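Local coordinates for putative lipoprotein (Bacteroides fragilis, PDB 3QNK) that is of unknown specific function but, as a SusD-like outer-membrane lipoprotein, probably takes part in capturing glycans at the cell surface, at residues A3-E7 and Y22-D26; Q278-D282 and Q294-A298. Residues are numbered along the deposited sequence.

Interaction 1 of 2, residues A3-E7 and Y22-D26; sequences APLDE and YYVND
In the alpha-helical SusD fold, the N-terminal segment 3-7 packs against helix 17-29, its own chain's first helix. Ala3 and Pro4 are extended; from Leu5 to Glu7 the backbone makes a short 3-10 turn, closed by Glu7 N to Pro4 O at 3.1 Å. Residues 22-26 are regular helix, and Leu5 faces Tyr23 with their CA atoms 5.8 Å apart.

The contact is mainly van der Waals. Leu5 (t, p) points at the helix, its CD2 3.8 Å from Tyr22 CB and its CB 3.8 Å from Tyr23 CD2. The t rotamer of Tyr23 carries the ring to Pro4, whose CB lies 3.3 Å from Tyr23 OH. Asp26 OD2 is 4.2 Å from Leu5 N.

Polar ends find partners beyond the segments: Tyr23 OH hydrogen-bonds to Lys86 O, Asp26 OD2 salt-bridges Lys86 NZ, and Asp6 OD2 accepts Trp14 NE1. Leu5, Tyr22 and Asp26 pack on the second subunit, making the contact part of the subunit interface. No hydrogen bond joins the segments; at the Tyr23 ring edge, Asp6 OD1 lies 3.9 Å from Tyr23 CE2.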
# COMPACT_ATOMS: atom_id res chain seq x y z
N ALA B 3 11.61 -0.88 -0.95
CA ALA B 3 12.95 -1.36 -0.67
C ALA B 3 13.79 -0.32 0.09
O ALA B 3 13.61 0.89 -0.12
CB ALA B 3 13.64 -1.71 -1.99
N PRO B 4 14.75 -0.76 0.95
CA PRO B 4 15.66 0.19 1.60
C PRO B 4 16.50 0.95 0.55
O PRO B 4 16.80 0.39 -0.50
CB PRO B 4 16.55 -0.70 2.48
CG PRO B 4 15.78 -1.97 2.64
CD PRO B 4 15.11 -2.15 1.32
N LEU B 5 16.85 2.21 0.85
CA LEU B 5 17.57 3.11 -0.07
C LEU B 5 18.84 2.50 -0.67
O LEU B 5 19.09 2.73 -1.86
CB LEU B 5 17.92 4.43 0.64
CG LEU B 5 18.31 5.59 -0.27
CD1 LEU B 5 17.08 6.30 -0.81
CD2 LEU B 5 19.21 6.56 0.44
N ASP B 6 19.62 1.72 0.10
CA ASP B 6 20.88 1.12 -0.36
C ASP B 6 20.70 0.15 -1.57
O ASP B 6 21.68 -0.06 -2.30
CB ASP B 6 21.64 0.43 0.80
CG ASP B 6 21.03 -0.82 1.40
OD1 ASP B 6 19.79 -0.93 1.42
OD2 ASP B 6 21.81 -1.67 1.91
N GLU B 7 19.47 -0.36 -1.82
CA GLU B 7 19.18 -1.28 -2.93
C GLU B 7 19.26 -0.58 -4.32
O GLU B 7 19.49 -1.26 -5.33
CB GLU B 7 17.81 -1.95 -2.74
CG GLU B 7 17.73 -2.78 -1.46
CD GLU B 7 17.13 -4.16 -1.60
OE1 GLU B 7 17.50 -4.89 -2.55
OE2 GLU B 7 16.33 -4.55 -0.71
N TYR B 22 21.41 10.16 3.71
CA TYR B 22 20.21 10.08 2.87
C TYR B 22 19.32 8.90 3.29
O TYR B 22 18.09 9.02 3.26
CB TYR B 22 20.58 9.98 1.38
CG TYR B 22 21.04 11.27 0.74
CD1 TYR B 22 20.71 12.50 1.28
CD2 TYR B 22 21.78 11.25 -0.45
CE1 TYR B 22 21.16 13.70 0.70
CE2 TYR B 22 22.21 12.44 -1.05
CZ TYR B 22 21.90 13.66 -0.47
OH TYR B 22 22.33 14.84 -1.06
N TYR B 23 19.94 7.78 3.72
CA TYR B 23 19.21 6.61 4.19
C TYR B 23 18.37 6.98 5.42
O TYR B 23 17.19 6.63 5.48
CB TYR B 23 20.19 5.45 4.51
CG TYR B 23 19.52 4.11 4.74
CD1 TYR B 23 18.86 3.84 5.94
CD2 TYR B 23 19.56 3.12 3.77
CE1 TYR B 23 18.21 2.62 6.14
CE2 TYR B 23 18.91 1.90 3.96
CZ TYR B 23 18.24 1.66 5.15
OH TYR B 23 17.63 0.45 5.36
N VAL B 24 18.98 7.70 6.38
CA VAL B 24 18.31 8.12 7.62
C VAL B 24 17.19 9.13 7.26
O VAL B 24 16.11 9.03 7.83
CB VAL B 24 19.31 8.66 8.66
CG1 VAL B 24 18.62 9.05 9.96
CG2 VAL B 24 20.38 7.62 8.95
N ASN B 25 17.40 10.00 6.25
CA ASN B 25 16.35 10.92 5.78
C ASN B 25 15.16 10.16 5.25
O ASN B 25 14.01 10.56 5.49
CB ASN B 25 16.88 11.85 4.68
CG ASN B 25 17.88 12.91 5.10
OD1 ASN B 25 18.36 12.98 6.25
ND2 ASN B 25 18.21 13.77 4.15
N ASP B 26 15.42 9.02 4.55
CA ASP B 26 14.38 8.14 4.02
C ASP B 26 13.59 7.52 5.17
O ASP B 26 12.37 7.37 5.05
CB ASP B 26 14.99 7.05 3.14
CG ASP B 26 13.98 6.17 2.43
OD1 ASP B 26 13.11 6.72 1.73
OD2 ASP B 26 14.11 4.92 2.53

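Interaction 2 of 2, residues Q278-D282 and Q294-A298; sequences QELID and QYSQA
Asp282 of the short helix 278-283 lays its carboxylate over the backbone of Tyr295 and Ser296 and is the residue most covered by the partner segment. Residues 278-282 are helical, with Asp282 N bonded to Gln278 O at 2.8 Å. Segment 294-298 has no regular helix or strand, but Tyr295 to Ala298 form a type I beta turn, Ala298 N reaching Tyr295 O at 3.0 Å. In register, Gln278 lies by Ser296 (CA atoms 5.6 Å apart) and Asp282 by Gln294 (5.3 Å).

The chi1 of Asp282 is m. OD1 of Asp282 accepts Tyr295 N at 3.0 Å and, from within the helix, Gln278 NE2 at 3.1 Å; OD2 of Asp282 accepts Ser296 N at 3.0 Å and Ser296 OG at 2.8 Å. Gln294 curls back (m, m) so that its NE2 donates to Asp282 O at 3.0 Å, while also bonding to Ala292 O. Around this polar centre, Gln278 bonds to Tyr359 and Glu279 to His471 of strand 469-475, and the Tyr295 ring meets Phe304 edge-to-face.

A hydrogen-bonded carboxylate thus joins a helix to the loop that follows it, beside strands 469-475 and 480-488 of the SusD fold. Four donors converge on this buried group, so its charge is met by amide and hydroxyl hydrogens without a cation from either segment.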
# COMPACT_ATOMS: atom_id res chain seq x y z
N GLN B 278 -21.03 17.76 20.35
CA GLN B 278 -21.58 18.58 21.40
C GLN B 278 -21.00 18.11 22.75
O GLN B 278 -20.74 18.93 23.62
CB GLN B 278 -23.11 18.55 21.35
CG GLN B 278 -23.78 19.63 22.16
CD GLN B 278 -23.17 20.98 21.91
OE1 GLN B 278 -22.95 21.38 20.76
NE2 GLN B 278 -22.79 21.65 22.99
N GLU B 279 -20.69 16.81 22.87
CA GLU B 279 -20.09 16.21 24.08
C GLU B 279 -18.71 16.81 24.38
O GLU B 279 -18.39 17.06 25.55
CB GLU B 279 -19.97 14.69 23.96
CG GLU B 279 -21.30 14.01 24.18
CD GLU B 279 -22.25 13.90 23.00
OE1 GLU B 279 -21.89 14.35 21.89
OE2 GLU B 279 -23.38 13.39 23.21
N LEU B 280 -17.92 17.08 23.33
CA LEU B 280 -16.64 17.73 23.51
C LEU B 280 -16.85 19.21 23.81
O LEU B 280 -16.17 19.74 24.70
CB LEU B 280 -15.73 17.57 22.29
CG LEU B 280 -14.41 18.33 22.32
CD1 LEU B 280 -13.49 17.88 23.50
CD2 LEU B 280 -13.71 18.22 21.00
N ILE B 281 -17.78 19.88 23.10
CA ILE B 281 -18.02 21.30 23.32
C ILE B 281 -18.43 21.51 24.78
O ILE B 281 -17.92 22.43 25.44
CB ILE B 281 -19.06 21.86 22.28
CG1 ILE B 281 -18.35 22.36 21.01
CG2 ILE B 281 -19.87 23.02 22.85
CD1 ILE B 281 -17.63 21.42 20.21
N ASP B 282 -19.27 20.61 25.31
CA ASP B 282 -19.77 20.65 26.69
C ASP B 282 -18.66 20.52 27.72
O ASP B 282 -18.82 21.01 28.84
CB ASP B 282 -20.79 19.53 26.92
CG ASP B 282 -22.19 19.78 26.35
OD1 ASP B 282 -22.49 20.96 25.97
OD2 ASP B 282 -23.01 18.83 26.32
N GLN B 294 -24.59 22.49 29.75
CA GLN B 294 -24.47 21.24 28.99
C GLN B 294 -25.65 21.15 28.06
O GLN B 294 -26.79 21.32 28.50
CB GLN B 294 -24.41 20.02 29.92
CG GLN B 294 -23.36 20.06 31.03
CD GLN B 294 -21.97 20.05 30.52
OE1 GLN B 294 -21.41 19.00 30.23
NE2 GLN B 294 -21.37 21.22 30.41
N TYR B 295 -25.39 20.89 26.76
CA TYR B 295 -26.47 20.84 25.77
C TYR B 295 -26.71 19.47 25.18
O TYR B 295 -27.78 19.28 24.61
CB TYR B 295 -26.20 21.83 24.64
CG TYR B 295 -26.24 23.27 25.11
CD1 TYR B 295 -25.12 23.89 25.63
CD2 TYR B 295 -27.42 24.02 25.01
CE1 TYR B 295 -25.15 25.21 26.07
CE2 TYR B 295 -27.46 25.34 25.43
CZ TYR B 295 -26.33 25.93 25.97
OH TYR B 295 -26.36 27.24 26.39
N SER B 296 -25.77 18.52 25.29
CA SER B 296 -25.89 17.21 24.63
C SER B 296 -27.16 16.48 24.94
O SER B 296 -27.70 15.85 24.03
CB SER B 296 -24.72 16.30 24.97
OG SER B 296 -23.54 16.85 24.41
N GLN B 297 -27.66 16.56 26.19
CA GLN B 297 -28.87 15.81 26.58
C GLN B 297 -30.13 16.68 26.52
O GLN B 297 -31.19 16.27 27.03
CB GLN B 297 -28.70 15.17 27.97
CG GLN B 297 -27.45 14.26 28.13
CD GLN B 297 -27.21 13.27 27.00
OE1 GLN B 297 -28.09 12.48 26.65
NE2 GLN B 297 -25.98 13.29 26.42
N ALA B 298 -30.06 17.82 25.81
CA ALA B 298 -31.20 18.70 25.61
C ALA B 298 -32.25 18.01 24.75
O ALA B 298 -31.87 17.28 23.83
CB ALA B 298 -30.76 19.98 24.94

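How the interactions relate
Followed from the N terminus, the chain makes two local closures in series, neither enclosing nor crossing the other. In interaction 1, helix 17-29 returns to pack on the first residues across a 14-residue connection, setting the N-terminal end beside helix 76-93 and the second subunit. Some 250 residues later, interaction 2 folds the loop after helix 278-283 back onto that helix, close to strands 469-475 and 480-488. The two lie on opposite sides of the chain's centre, 49 Å between centres and about 32 Å between nearest atoms. One principle, two chemistries: a short-range return sealed mainly by van der Waals packing in the first, by hydrogen bonds in the second.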